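Long-range contacts in chloride intracellular channel exc-4 (PDB 2YV9), which may insert into membranes to form chloride channels and is required to regulate lumen size as the excretory canal of the worm grows: residues L19-V24 and I83-E88; V110-K115 and N186-Y191; R163-L168 and D213-F218; A240-I245 and S264-H269. One frame throughout, in Å; residues are numbered along the deposited sequence. Where two conformers were deposited one is given.

Contact 1: residues L19-V24 and I83-E88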
loop_
_atom_site.group_PDB
_atom_site.type_symbol
_atom_site.label_atom_id
_atom_site.label_comp_id
_atom_site.label_asym_id
_atom_site.label_seq_id
_atom_site.Cartn_x
_atom_site.Cartn_y
_atom_site.Cartn_z
ATOM N N LEU A 19 19.306 -7.990 4.883
ATOM C CA LEU A 19 18.282 -8.676 5.637
ATOM C C LEU A 19 17.011 -7.856 5.503
ATOM O O LEU A 19 16.979 -6.695 5.940
ATOM C CB LEU A 19 18.638 -8.802 7.134
ATOM C CG LEU A 19 17.507 -9.300 8.043
ATOM C CD1 LEU A 19 17.054 -10.712 7.563
ATOM C CD2 LEU A 19 17.938 -9.302 9.512
ATOM N N LEU A 20 15.990 -8.458 4.886
ATOM C CA LEU A 20 14.677 -7.824 4.685
ATOM C C LEU A 20 13.662 -8.610 5.499
ATOM O O LEU A 20 13.565 -9.842 5.335
ATOM C CB LEU A 20 14.308 -7.858 3.208
ATOM C CG LEU A 20 15.296 -7.191 2.245
ATOM C CD1 LEU A 20 14.935 -7.425 0.750
ATOM C CD2 LEU A 20 15.451 -5.711 2.584
ATOM N N GLU A 21 12.967 -7.935 6.415
ATOM C CA GLU A 21 11.931 -8.568 7.223
ATOM C C GLU A 21 10.598 -8.102 6.652
ATOM O O GLU A 21 10.425 -6.926 6.369
ATOM C CB GLU A 21 12.087 -8.212 8.706
ATOM C CG GLU A 21 13.515 -8.462 9.212
ATOM C CD GLU A 21 13.773 -7.907 10.599
ATOM O OE1 GLU A 21 13.035 -8.289 11.538
ATOM O OE2 GLU A 21 14.739 -7.120 10.754
ATOM N N LEU A 22 9.710 -9.055 6.399
ATOM C CA LEU A 22 8.369 -8.780 5.921
ATOM C C LEU A 22 7.367 -9.140 6.993
ATOM O O LEU A 22 7.370 -10.264 7.499
ATOM C CB LEU A 22 8.095 -9.609 4.679
ATOM C CG LEU A 22 6.748 -9.293 4.032
ATOM C CD1 LEU A 22 6.753 -7.922 3.367
ATOM C CD2 LEU A 22 6.472 -10.362 3.003
ATOM N N TYR A 23 6.507 -8.173 7.323
ATOM C CA TYR A 23 5.439 -8.363 8.283
ATOM C C TYR A 23 4.192 -8.560 7.446
ATOM O O TYR A 23 3.920 -7.764 6.559
ATOM C CB TYR A 23 5.275 -7.119 9.166
ATOM C CG TYR A 23 6.374 -6.948 10.188
ATOM C CD1 TYR A 23 6.210 -7.356 11.496
ATOM C CD2 TYR A 23 7.612 -6.426 9.817
ATOM C CE1 TYR A 23 7.227 -7.206 12.424
ATOM C CE2 TYR A 23 8.620 -6.263 10.742
ATOM C CZ TYR A 23 8.428 -6.658 12.038
ATOM O OH TYR A 23 9.460 -6.499 12.945
ATOM N N VAL A 24 3.465 -9.627 7.711
ATOM C CA VAL A 24 2.264 -9.981 6.975
ATOM C C VAL A 24 1.062 -10.038 7.929
ATOM O O VAL A 24 1.188 -10.396 9.083
ATOM C CB VAL A 24 2.422 -11.304 6.197
ATOM C CG1 VAL A 24 3.589 -11.180 5.148
ATOM C CG2 VAL A 24 2.597 -12.524 7.142
ATOM N N ILE A 83 11.038 -4.250 6.613
ATOM C CA ILE A 83 12.036 -3.586 7.428
ATOM C C ILE A 83 13.418 -3.966 6.977
ATOM O O ILE A 83 13.677 -5.164 6.706
ATOM C CB ILE A 83 11.955 -3.966 8.935
ATOM C CG1 ILE A 83 10.520 -3.882 9.435
ATOM C CG2 ILE A 83 12.817 -3.022 9.729
ATOM C CD1 ILE A 83 9.942 -2.636 9.204
ATOM N N GLU A 84 14.266 -2.956 6.826
ATOM C CA GLU A 84 15.715 -3.220 6.530
ATOM C C GLU A 84 16.514 -2.515 7.615
ATOM O O GLU A 84 17.011 -1.409 7.467
ATOM C CB GLU A 84 16.099 -2.757 5.144
ATOM C CG GLU A 84 17.468 -3.251 4.660
ATOM C CD GLU A 84 17.638 -3.051 3.153
ATOM O OE1 GLU A 84 16.737 -2.473 2.479
ATOM O OE2 GLU A 84 18.705 -3.437 2.627
ATOM N N GLU A 85 16.604 -3.184 8.742
ATOM C CA GLU A 85 17.118 -2.576 9.962
ATOM C C GLU A 85 18.561 -2.101 9.820
ATOM O O GLU A 85 18.913 -1.040 10.319
ATOM C CB GLU A 85 17.010 -3.557 11.101
ATOM C CG GLU A 85 16.370 -2.959 12.261
ATOM C CD GLU A 85 16.261 -3.921 13.398
ATOM O OE1 GLU A 85 16.202 -5.135 13.179
ATOM O OE2 GLU A 85 16.237 -3.407 14.525
ATOM N N GLU A 86 19.381 -2.850 9.087
ATOM C CA GLU A 86 20.781 -2.485 8.970
ATOM C C GLU A 86 20.964 -1.147 8.236
ATOM O O GLU A 86 21.971 -0.489 8.433
ATOM C CB GLU A 86 21.598 -3.629 8.321
ATOM C CG GLU A 86 21.521 -4.928 9.116
ATOM C CD GLU A 86 22.317 -6.080 8.518
ATOM O OE1 GLU A 86 22.681 -6.040 7.320
ATOM O OE2 GLU A 86 22.561 -7.044 9.272
ATOM N N LYS A 87 19.997 -0.753 7.386
ATOM C CA LYS A 87 19.995 0.589 6.770
ATOM C C LYS A 87 19.114 1.588 7.526
ATOM O O LYS A 87 18.922 2.695 7.066
ATOM C CB LYS A 87 19.482 0.499 5.341
ATOM C CG LYS A 87 20.267 -0.441 4.455
ATOM C CD LYS A 87 19.812 -0.291 3.018
ATOM C CE LYS A 87 20.760 -0.993 2.072
ATOM N NZ LYS A 87 22.073 -0.300 2.006
ATOM N N GLU A 88 18.599 1.203 8.691
ATOM C CA GLU A 88 17.594 1.992 9.427
ATOM C C GLU A 88 16.344 2.331 8.613
ATOM O O GLU A 88 15.765 3.398 8.793
ATOM C CB GLU A 88 18.202 3.304 9.934
ATOM C CG GLU A 88 19.488 3.115 10.684
ATOM C CD GLU A 88 19.851 4.271 11.596
ATOM O OE1 GLU A 88 19.016 5.180 11.818
ATOM O OE2 GLU A 88 21.001 4.246 12.093
HETATM O O HOH W 1 15.814 -5.910 8.708
#
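Glu21 and Ile83 form an antiparallel hydrogen-bonded pair: Glu21 N donates to Ile83 O at 2.9 Å and Ile83 N to Glu21 O at 2.8 Å, both in the carbonyl planes. On the face carrying Glu21 and Ile83, the extended Glu21 chain brings OE2 to a water 2.6 Å away. The same water is also hydrogen-bonded to Ile83 O and accepts from Glu85 N, so it bridges the strands where residues 85-87 turn into a 3-10 segment. Glu21 OE2 and Glu85 OE1 are only 3.5 Å apart, with no bond between them, which probably raises the proton affinity of one acid. Ile83 CG1 meets the edge of the Tyr23 ring at CE2, 3.3 Å away. Glu84, with CG anti to its backbone N (chi1 -168°), runs alongside Leu20, whose CD2 lies 3.5 Å from Glu84 OE1; its carboxylate is held by Tyr91 OH and a salt bridge to Arg100. An alanine here, lacking the carboxylate that Arg100 and Tyr91 hold, would probably loosen the tie to both and leave Leu20 CD2 less well packed. Strand 19-25 lies between strands 57-63 and 81-84 of the thioredoxin-like sheet, with helices 38-52 and 94-107 both packed against Leu20.

Contact 2: residues V110-K115 and N186-Y191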
loop_
_atom_site.group_PDB
_atom_site.type_symbol
_atom_site.label_atom_id
_atom_site.label_comp_id
_atom_site.label_asym_id
_atom_site.label_seq_id
_atom_site.Cartn_x
_atom_site.Cartn_y
_atom_site.Cartn_z
ATOM N N VAL A 110 18.367 -10.223 -11.922
ATOM C CA VAL A 110 17.248 -11.137 -11.793
ATOM C C VAL A 110 16.060 -10.626 -12.596
ATOM O O VAL A 110 15.697 -9.473 -12.477
ATOM C CB VAL A 110 16.822 -11.276 -10.342
ATOM C CG1 VAL A 110 15.700 -12.301 -10.221
ATOM C CG2 VAL A 110 18.068 -11.640 -9.479
ATOM N N PRO A 111 15.505 -11.452 -13.481
ATOM C CA PRO A 111 14.434 -11.046 -14.376
ATOM C C PRO A 111 13.050 -11.080 -13.748
ATOM O O PRO A 111 12.079 -11.578 -14.342
ATOM C CB PRO A 111 14.519 -12.113 -15.489
ATOM C CG PRO A 111 14.889 -13.285 -14.795
ATOM C CD PRO A 111 15.907 -12.848 -13.754
ATOM N N LEU A 112 12.949 -10.511 -12.566
ATOM C CA LEU A 112 11.717 -10.616 -11.780
ATOM C C LEU A 112 10.663 -9.584 -12.148
ATOM O O LEU A 112 9.473 -9.814 -11.906
ATOM C CB LEU A 112 12.080 -10.514 -10.305
ATOM C CG LEU A 112 11.008 -10.629 -9.223
ATOM C CD1 LEU A 112 10.243 -11.943 -9.272
ATOM C CD2 LEU A 112 11.654 -10.452 -7.808
ATOM N N PHE A 113 11.077 -8.444 -12.703
ATOM C CA PHE A 113 10.141 -7.378 -13.021
ATOM C C PHE A 113 10.160 -7.073 -14.478
ATOM O O PHE A 113 11.248 -6.876 -15.072
ATOM C CB PHE A 113 10.440 -6.103 -12.268
ATOM C CG PHE A 113 10.208 -6.222 -10.806
ATOM C CD1 PHE A 113 8.959 -5.986 -10.273
ATOM C CD2 PHE A 113 11.230 -6.618 -9.970
ATOM C CE1 PHE A 113 8.761 -6.092 -8.926
ATOM C CE2 PHE A 113 11.043 -6.758 -8.623
ATOM C CZ PHE A 113 9.814 -6.495 -8.094
ATOM N N GLU A 114 8.952 -7.028 -15.023
ATOM C CA GLU A 114 8.699 -6.651 -16.416
ATOM C C GLU A 114 7.445 -5.795 -16.485
ATOM O O GLU A 114 6.715 -5.685 -15.501
ATOM C CB GLU A 114 8.500 -7.890 -17.267
ATOM C CG GLU A 114 9.655 -8.807 -17.356
ATOM C CD GLU A 114 10.846 -8.213 -18.042
ATOM O OE1 GLU A 114 10.705 -7.171 -18.733
ATOM O OE2 GLU A 114 11.926 -8.797 -17.868
ATOM N N LYS A 115 7.241 -5.113 -17.606
ATOM C CA LYS A 115 6.011 -4.360 -17.852
ATOM C C LYS A 115 5.226 -4.992 -18.993
ATOM O O LYS A 115 5.758 -5.287 -20.061
ATOM C CB LYS A 115 6.290 -2.887 -18.134
ATOM C CG LYS A 115 6.475 -2.046 -16.888
ATOM C CD LYS A 115 5.148 -1.830 -16.144
ATOM C CE LYS A 115 5.351 -1.071 -14.835
ATOM N NZ LYS A 115 4.438 -1.544 -13.751
ATOM N N ASN A 186 9.853 -17.947 -19.142
ATOM C CA ASN A 186 10.366 -19.073 -18.375
ATOM C C ASN A 186 10.637 -18.762 -16.901
ATOM O O ASN A 186 10.908 -19.688 -16.124
ATOM C CB ASN A 186 11.657 -19.556 -19.016
ATOM C CG ASN A 186 12.070 -20.923 -18.532
ATOM O OD1 ASN A 186 13.177 -21.109 -18.007
ATOM N ND2 ASN A 186 11.179 -21.894 -18.700
ATOM N N SER A 187 10.583 -17.485 -16.526
ATOM C CA SER A 187 10.980 -17.011 -15.213
ATOM C C SER A 187 9.771 -16.390 -14.512
ATOM O O SER A 187 8.923 -15.731 -15.154
ATOM C CB SER A 187 12.045 -15.934 -15.305
ATOM O OG SER A 187 13.310 -16.511 -15.487
ATOM N N MET A 188 9.710 -16.605 -13.216
ATOM C CA MET A 188 8.644 -15.991 -12.402
ATOM C C MET A 188 8.831 -14.486 -12.395
ATOM O O MET A 188 9.941 -14.011 -12.212
ATOM C CB MET A 188 8.713 -16.510 -10.968
ATOM C CG MET A 188 7.493 -16.106 -10.124
ATOM S SD MET A 188 7.612 -16.630 -8.396
ATOM C CE MET A 188 8.786 -15.446 -7.776
ATOM N N THR A 189 7.737 -13.724 -12.578
ATOM C CA THR A 189 7.786 -12.287 -12.540
ATOM C C THR A 189 6.761 -11.769 -11.528
ATOM O O THR A 189 5.980 -12.541 -10.985
ATOM C CB THR A 189 7.479 -11.644 -13.923
ATOM O OG1 THR A 189 6.126 -11.930 -14.351
ATOM C CG2 THR A 189 8.502 -12.110 -14.994
ATOM N N GLU A 190 6.731 -10.443 -11.347
ATOM C CA GLU A 190 5.754 -9.831 -10.442
ATOM C C GLU A 190 4.306 -10.182 -10.836
ATOM O O GLU A 190 3.437 -10.372 -9.965
ATOM C CB GLU A 190 5.978 -8.328 -10.303
ATOM C CG GLU A 190 5.192 -7.417 -11.300
ATOM C CD GLU A 190 5.890 -7.219 -12.603
ATOM O OE1 GLU A 190 5.551 -6.217 -13.311
ATOM O OE2 GLU A 190 6.758 -8.053 -12.931
ATOM N N TYR A 191 4.037 -10.358 -12.133
ATOM C CA TYR A 191 2.701 -10.715 -12.565
ATOM C C TYR A 191 2.260 -12.088 -12.056
ATOM O O TYR A 191 1.100 -12.268 -11.724
ATOM C CB TYR A 191 2.560 -10.594 -14.045
ATOM C CG TYR A 191 2.786 -9.167 -14.505
ATOM C CD1 TYR A 191 1.980 -8.146 -14.077
ATOM C CD2 TYR A 191 3.798 -8.869 -15.424
ATOM C CE1 TYR A 191 2.158 -6.847 -14.513
ATOM C CE2 TYR A 191 4.021 -7.557 -15.835
ATOM C CZ TYR A 191 3.163 -6.546 -15.405
ATOM O OH TYR A 191 3.293 -5.227 -15.808
#
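Glu190 points toward the loop 110-115, between helices 94-107 and 117-140, and its unusual chi1 of 91° and bend at chi2 (-86°) carry the carboxylate to the backbone of Glu114. There OE2 accepts from Glu114 N at 3.2 Å through its syn lone pair, while OE1 lies just 2.5 Å from Glu114 O, so the acid is probably protonated. OE1 also sits above one face of the Tyr191 ring, toward its rim. The backbone adds a second tie, Glu190 N to Leu112 O at 2.9 Å, nearly along the C=O axis although bent at the hydrogen. Glu190 CB rests 3.8 Å from Phe113 CD1. Leu112, its CG anti to the backbone N, lies alongside Met188 and points the same way, CD1 meeting Met188 CE at 4.1 Å. Tyr191 CE2 comes within 3.3 Å of Glu114 O, and its hydroxyl bonds to Glu120 and Asp116 N. Thr189 puts OG1 in the crowded position between N and the carbonyl carbon (chi1 64°), where it accepts weakly from Tyr191 N. With Asp192 OD2 bonded to Thr189 N, this is consistent with the Ser/Thr-X-X-Asp N-capping box known from this helix of the GST C-terminal domain, its Thr189 half weak.

Contact 3: residues R163-L168 and D213-F218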
loop_
_atom_site.group_PDB
_atom_site.type_symbol
_atom_site.label_atom_id
_atom_site.label_comp_id
_atom_site.label_asym_id
_atom_site.label_seq_id
_atom_site.Cartn_x
_atom_site.Cartn_y
_atom_site.Cartn_z
ATOM N N ARG A 163 -18.636 -13.888 -16.566
ATOM C CA ARG A 163 -17.515 -12.982 -16.820
ATOM C C ARG A 163 -16.241 -13.455 -16.192
ATOM O O ARG A 163 -15.160 -13.326 -16.778
ATOM C CB ARG A 163 -17.808 -11.547 -16.422
ATOM C CG ARG A 163 -18.905 -10.934 -17.230
ATOM C CD ARG A 163 -18.746 -9.414 -17.335
ATOM N NE ARG A 163 -19.647 -8.885 -18.354
ATOM C CZ ARG A 163 -19.811 -7.596 -18.622
ATOM N NH1 ARG A 163 -19.125 -6.650 -17.970
ATOM N NH2 ARG A 163 -20.649 -7.251 -19.580
ATOM N N VAL A 164 -16.344 -14.028 -14.987
ATOM C CA VAL A 164 -15.193 -14.730 -14.412
ATOM C C VAL A 164 -14.691 -15.815 -15.358
ATOM O O VAL A 164 -13.519 -15.880 -15.669
ATOM C CB VAL A 164 -15.481 -15.311 -12.978
ATOM C CG1 VAL A 164 -14.356 -16.212 -12.471
ATOM C CG2 VAL A 164 -15.724 -14.109 -11.984
ATOM N N CYS A 165 -15.584 -16.688 -15.812
ATOM C CA CYS A 165 -15.188 -17.775 -16.692
ATOM C C CYS A 165 -14.580 -17.252 -18.013
ATOM O O CYS A 165 -13.577 -17.771 -18.499
ATOM C CB CYS A 165 -16.369 -18.651 -16.984
ATOM S SG CYS A 165 -16.844 -19.614 -15.528
ATOM N N GLU A 166 -15.175 -16.165 -18.529
ATOM C CA GLU A 166 -14.610 -15.490 -19.737
ATOM C C GLU A 166 -13.165 -15.060 -19.522
ATOM O O GLU A 166 -12.310 -15.241 -20.390
ATOM C CB GLU A 166 -15.467 -14.266 -20.063
ATOM C CG GLU A 166 -15.132 -13.672 -21.414
ATOM C CD GLU A 166 -15.930 -12.424 -21.755
ATOM O OE1 GLU A 166 -16.890 -12.070 -21.025
ATOM O OE2 GLU A 166 -15.560 -11.789 -22.771
ATOM N N GLN A 167 -12.869 -14.444 -18.385
ATOM C CA GLN A 167 -11.483 -13.942 -18.112
ATOM C C GLN A 167 -10.485 -15.090 -17.885
ATOM O O GLN A 167 -9.317 -15.095 -18.364
ATOM C CB GLN A 167 -11.475 -12.982 -16.941
ATOM C CG GLN A 167 -12.348 -11.779 -17.143
ATOM C CD GLN A 167 -11.845 -10.922 -18.328
ATOM O OE1 GLN A 167 -10.627 -10.722 -18.523
ATOM N NE2 GLN A 167 -12.781 -10.460 -19.144
ATOM N N LEU A 168 -10.948 -16.101 -17.163
ATOM C CA LEU A 168 -10.179 -17.342 -17.004
ATOM C C LEU A 168 -9.883 -17.947 -18.378
ATOM O O LEU A 168 -8.767 -18.434 -18.640
ATOM C CB LEU A 168 -10.956 -18.353 -16.144
ATOM C CG LEU A 168 -10.995 -18.001 -14.668
ATOM C CD1 LEU A 168 -12.052 -18.905 -13.935
ATOM C CD2 LEU A 168 -9.638 -18.090 -13.982
ATOM N N ASP A 213 -15.797 -24.603 -9.735
ATOM C CA ASP A 213 -14.355 -24.781 -9.881
ATOM C C ASP A 213 -13.937 -23.998 -11.128
ATOM O O ASP A 213 -14.776 -23.559 -11.942
ATOM C CB ASP A 213 -14.016 -26.257 -10.079
ATOM C CG ASP A 213 -12.587 -26.611 -9.661
ATOM O OD1 ASP A 213 -11.806 -25.734 -9.255
ATOM O OD2 ASP A 213 -12.280 -27.822 -9.682
ATOM N N ILE A 214 -12.630 -23.808 -11.240
ATOM C CA ILE A 214 -12.060 -23.121 -12.395
ATOM C C ILE A 214 -12.284 -24.131 -13.529
ATOM O O ILE A 214 -11.962 -25.295 -13.348
ATOM C CB ILE A 214 -10.566 -22.818 -12.157
ATOM C CG1 ILE A 214 -10.348 -21.709 -11.120
ATOM C CG2 ILE A 214 -9.857 -22.471 -13.498
ATOM C CD1 ILE A 214 -8.934 -21.550 -10.720
ATOM N N PRO A 215 -12.930 -23.729 -14.655
ATOM C CA PRO A 215 -13.342 -24.759 -15.612
ATOM C C PRO A 215 -12.248 -25.726 -16.035
ATOM O O PRO A 215 -11.125 -25.301 -16.353
ATOM C CB PRO A 215 -13.878 -23.952 -16.779
ATOM C CG PRO A 215 -14.421 -22.673 -16.136
ATOM C CD PRO A 215 -13.454 -22.400 -15.014
ATOM N N HIS A 216 -12.565 -27.015 -16.056
ATOM C CA HIS A 216 -11.571 -28.081 -16.273
ATOM C C HIS A 216 -11.037 -28.169 -17.716
ATOM O O HIS A 216 -10.017 -28.805 -17.988
ATOM C CB HIS A 216 -12.213 -29.409 -15.826
ATOM C CG HIS A 216 -12.411 -29.488 -14.352
ATOM N ND1 HIS A 216 -12.847 -30.631 -13.711
ATOM C CD2 HIS A 216 -12.241 -28.552 -13.380
ATOM C CE1 HIS A 216 -12.906 -30.405 -12.413
ATOM N NE2 HIS A 216 -12.542 -29.158 -12.180
ATOM N N ASN A 217 -11.720 -27.521 -18.639
ATOM C CA ASN A 217 -11.294 -27.529 -20.046
ATOM C C ASN A 217 -10.185 -26.511 -20.335
ATOM O O ASN A 217 -9.606 -26.513 -21.420
ATOM C CB ASN A 217 -12.493 -27.324 -20.969
ATOM C CG ASN A 217 -13.087 -25.939 -20.874
ATOM O OD1 ASN A 217 -13.460 -25.494 -19.810
ATOM N ND2 ASN A 217 -13.196 -25.260 -22.007
ATOM N N PHE A 218 -9.885 -25.628 -19.375
ATOM C CA PHE A 218 -8.835 -24.630 -19.531
ATOM C C PHE A 218 -7.469 -25.245 -19.164
ATOM O O PHE A 218 -6.865 -24.975 -18.105
ATOM C CB PHE A 218 -9.116 -23.421 -18.650
ATOM C CG PHE A 218 -10.391 -22.700 -18.975
ATOM C CD1 PHE A 218 -11.041 -22.843 -20.208
ATOM C CD2 PHE A 218 -10.948 -21.849 -18.030
ATOM C CE1 PHE A 218 -12.225 -22.168 -20.458
ATOM C CE2 PHE A 218 -12.088 -21.138 -18.285
ATOM C CZ PHE A 218 -12.751 -21.294 -19.483
#
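Two donors grip the Asp213 OD1 oxygen: Ile214 N, weakly at 2.9 Å, and Arg203 through a salt bridge. The other oxygen, OD2, takes a nearly straight bond from His216 NE2 at 2.8 Å, with OD2 in the plane of the imidazole but the donor above the carboxylate plane. The His216 and Ile214 bonds brace the loop 213-218 from within, Arg203 ties it to helix 190-210, and the face it turns to helix 155-178 is apolar. Leu168 points at the loop; its CB lies 3.7 Å from Phe218 CE2, and its CD1 reaches Pro215 CD at 3.9 Å and, a little farther off, Ile214 CG2. One turn earlier, Cys165 SG meets Pro215 CG at 3.9 Å. Pro215 CB in turn covers part of one face of the Phe218 ring, the two residues being brought together by a type I turn that ends at the N-cap of helix 219-228. The chemistry is therefore divided: charge and hydrogen bonds shape the loop, while van der Waals contact alone joins it to the helix.

Contact 4: residues A240-I245 and S264-H269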
loop_
_atom_site.group_PDB
_atom_site.type_symbol
_atom_site.label_atom_id
_atom_site.label_comp_id
_atom_site.label_asym_id
_atom_site.label_seq_id
_atom_site.Cartn_x
_atom_site.Cartn_y
_atom_site.Cartn_z
ATOM N N ALA A 240 -3.174 -21.274 4.468
ATOM C CA ALA A 240 -4.052 -22.445 4.515
ATOM C C ALA A 240 -5.467 -22.140 3.991
ATOM O O ALA A 240 -5.960 -20.978 4.043
ATOM C CB ALA A 240 -4.147 -22.989 6.005
ATOM N N ASP A 241 -6.123 -23.199 3.477
ATOM C CA ASP A 241 -7.464 -23.082 2.949
ATOM C C ASP A 241 -8.408 -22.328 3.902
ATOM O O ASP A 241 -9.186 -21.451 3.501
ATOM C CB ASP A 241 -8.105 -24.449 2.723
ATOM C CG ASP A 241 -7.284 -25.387 1.850
ATOM O OD1 ASP A 241 -6.436 -24.942 1.001
ATOM O OD2 ASP A 241 -7.525 -26.600 2.009
ATOM N N GLN A 242 -8.326 -22.692 5.186
ATOM C CA GLN A 242 -9.242 -22.134 6.167
ATOM C C GLN A 242 -9.038 -20.649 6.370
ATOM O O GLN A 242 -10.006 -19.916 6.631
ATOM C CB GLN A 242 -9.075 -22.832 7.509
ATOM C CG GLN A 242 -9.525 -24.291 7.510
ATOM C CD GLN A 242 -8.591 -25.207 6.782
ATOM O OE1 GLN A 242 -7.392 -24.931 6.624
ATOM N NE2 GLN A 242 -9.113 -26.352 6.379
ATOM N N ASP A 243 -7.784 -20.204 6.229
ATOM C CA ASP A 243 -7.469 -18.803 6.387
ATOM C C ASP A 243 -7.855 -17.984 5.133
ATOM O O ASP A 243 -8.171 -16.812 5.236
ATOM C CB ASP A 243 -6.009 -18.595 6.800
ATOM C CG ASP A 243 -5.709 -19.286 8.084
ATOM O OD1 ASP A 243 -6.609 -19.098 8.957
ATOM O OD2 ASP A 243 -4.721 -20.060 8.171
ATOM N N ILE A 244 -7.850 -18.617 3.954
ATOM C CA ILE A 244 -8.328 -17.936 2.781
ATOM C C ILE A 244 -9.853 -17.739 2.931
ATOM O O ILE A 244 -10.369 -16.646 2.715
ATOM C CB ILE A 244 -8.026 -18.734 1.485
ATOM C CG1 ILE A 244 -6.503 -18.827 1.260
ATOM C CG2 ILE A 244 -8.705 -18.030 0.277
ATOM C CD1 ILE A 244 -6.036 -19.839 0.138
ATOM N N ILE A 245 -10.552 -18.821 3.288
ATOM C CA ILE A 245 -12.018 -18.773 3.475
ATOM C C ILE A 245 -12.367 -17.736 4.527
ATOM O O ILE A 245 -13.208 -16.851 4.303
ATOM C CB ILE A 245 -12.563 -20.148 3.837
ATOM C CG1 ILE A 245 -12.423 -21.134 2.673
ATOM C CG2 ILE A 245 -14.037 -20.040 4.201
ATOM C CD1 ILE A 245 -12.300 -22.587 3.148
ATOM N N SER A 264 -8.509 -28.053 11.495
ATOM C CA SER A 264 -7.071 -28.103 11.422
ATOM C C SER A 264 -6.683 -27.616 10.036
ATOM O O SER A 264 -7.377 -27.909 9.094
ATOM C CB SER A 264 -6.602 -29.524 11.641
ATOM O OG SER A 264 -7.219 -30.033 12.813
ATOM N N PRO A 265 -5.637 -26.800 9.940
ATOM C CA PRO A 265 -5.334 -26.126 8.663
ATOM C C PRO A 265 -4.804 -27.068 7.604
ATOM O O PRO A 265 -3.941 -27.917 7.890
ATOM C CB PRO A 265 -4.232 -25.140 9.047
ATOM C CG PRO A 265 -3.570 -25.758 10.270
ATOM C CD PRO A 265 -4.688 -26.419 11.006
ATOM N N THR A 266 -5.276 -26.892 6.368
ATOM C CA THR A 266 -4.812 -27.711 5.245
ATOM C C THR A 266 -4.525 -26.774 4.085
ATOM O O THR A 266 -5.046 -25.672 4.064
ATOM C CB THR A 266 -5.893 -28.697 4.790
ATOM O OG1 THR A 266 -7.128 -28.001 4.518
ATOM C CG2 THR A 266 -6.152 -29.728 5.873
ATOM N N LYS A 267 -3.715 -27.222 3.120
ATOM C CA LYS A 267 -3.389 -26.445 1.963
ATOM C C LYS A 267 -3.664 -27.328 0.740
ATOM O O LYS A 267 -2.865 -28.223 0.417
ATOM C CB LYS A 267 -1.904 -26.077 1.920
ATOM C CG LYS A 267 -1.415 -25.004 2.850
ATOM C CD LYS A 267 -0.073 -24.470 2.325
ATOM C CE LYS A 267 0.848 -24.012 3.431
ATOM N NZ LYS A 267 2.183 -23.739 2.837
ATOM N N THR A 268 -4.783 -27.081 0.080
ATOM C CA THR A 268 -5.231 -27.926 -1.013
ATOM C C THR A 268 -4.568 -27.451 -2.300
ATOM O O THR A 268 -4.973 -26.449 -2.867
ATOM C CB THR A 268 -6.760 -27.864 -1.142
ATOM O OG1 THR A 268 -7.356 -28.373 0.056
ATOM C CG2 THR A 268 -7.247 -28.673 -2.320
ATOM N N HIS A 269 -3.535 -28.175 -2.726
ATOM C CA HIS A 269 -2.831 -27.931 -3.955
ATOM C C HIS A 269 -2.957 -29.135 -4.861
ATOM O O HIS A 269 -1.968 -29.794 -5.151
ATOM C CB HIS A 269 -1.350 -27.671 -3.656
ATOM C CG HIS A 269 -1.106 -26.405 -2.914
ATOM N ND1 HIS A 269 0.129 -26.043 -2.425
ATOM C CD2 HIS A 269 -1.949 -25.395 -2.597
ATOM C CE1 HIS A 269 0.041 -24.860 -1.852
ATOM N NE2 HIS A 269 -1.214 -24.457 -1.917
#
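From CB outward, Asp241 meets the loop 264-269 with its side chain, and with its backbone N as well. CB lies 3.6 Å from Thr266 O, while the residue's own backbone N donates to that oxygen at 2.8 Å, nearly along its C=O axis. CG comes closer still, 3.2 Å from Thr266 O. With CG anti to the carbonyl carbon (chi1 -54°), the carboxylate stays beside the backbone N and faces the loop. OD1 takes Thr268 N at 2.9 Å on its syn lone pair, and the bond is almost straight at 173°. OD2 accepts two hydroxyls, Thr268 OG1 at 2.6 Å and Thr266 OG1 at 2.9 Å, both from above the carboxylate plane. Gln242, bent at chi2 (73°), continues the pattern: its OE1 receives Thr266 N in the carbonyl plane at 2.9 Å, and its NE2 donates to Thr266 OG1 at 3.2 Å and is also bonded to Gln263. Beside these bonds Ala240 CB touches Pro265 CB. An alanine here, removing the acceptor of Thr268 N and both threonine hydroxyls from position Asp241, would probably loosen the loop from the start of helix 241-251. Thr266 O accepts the N-H of the first residue of that helix. Three hydrogen bonds, from two hydroxyls and one backbone N-H, converge on one buried carboxylate close to a helix N-terminus, a setting likely to stabilise its negative charge and lower its pKa.

Touching residues are mostly buried in contact 1, none is exposed in contact 3, and contacts 2 and 4 reach the surface, the last pairing a buried helix start with a largely exposed loop. Contact 1 lies in the thioredoxin-like N-terminal domain and is the one built on strand pairing. Contacts 2, 3 and 4 each join a loop to a helix or to the start of one. Contacts 2 and 3 use successive helices, 190-210 and 155-178. An acid side chain takes the loop backbone in contacts 2 and 4, probably protonated in the first and charged in the second, whereas contact 3 meets its helix through apolar atoms. Contacts 1 and 3 lie on opposite sides of the chain's centre.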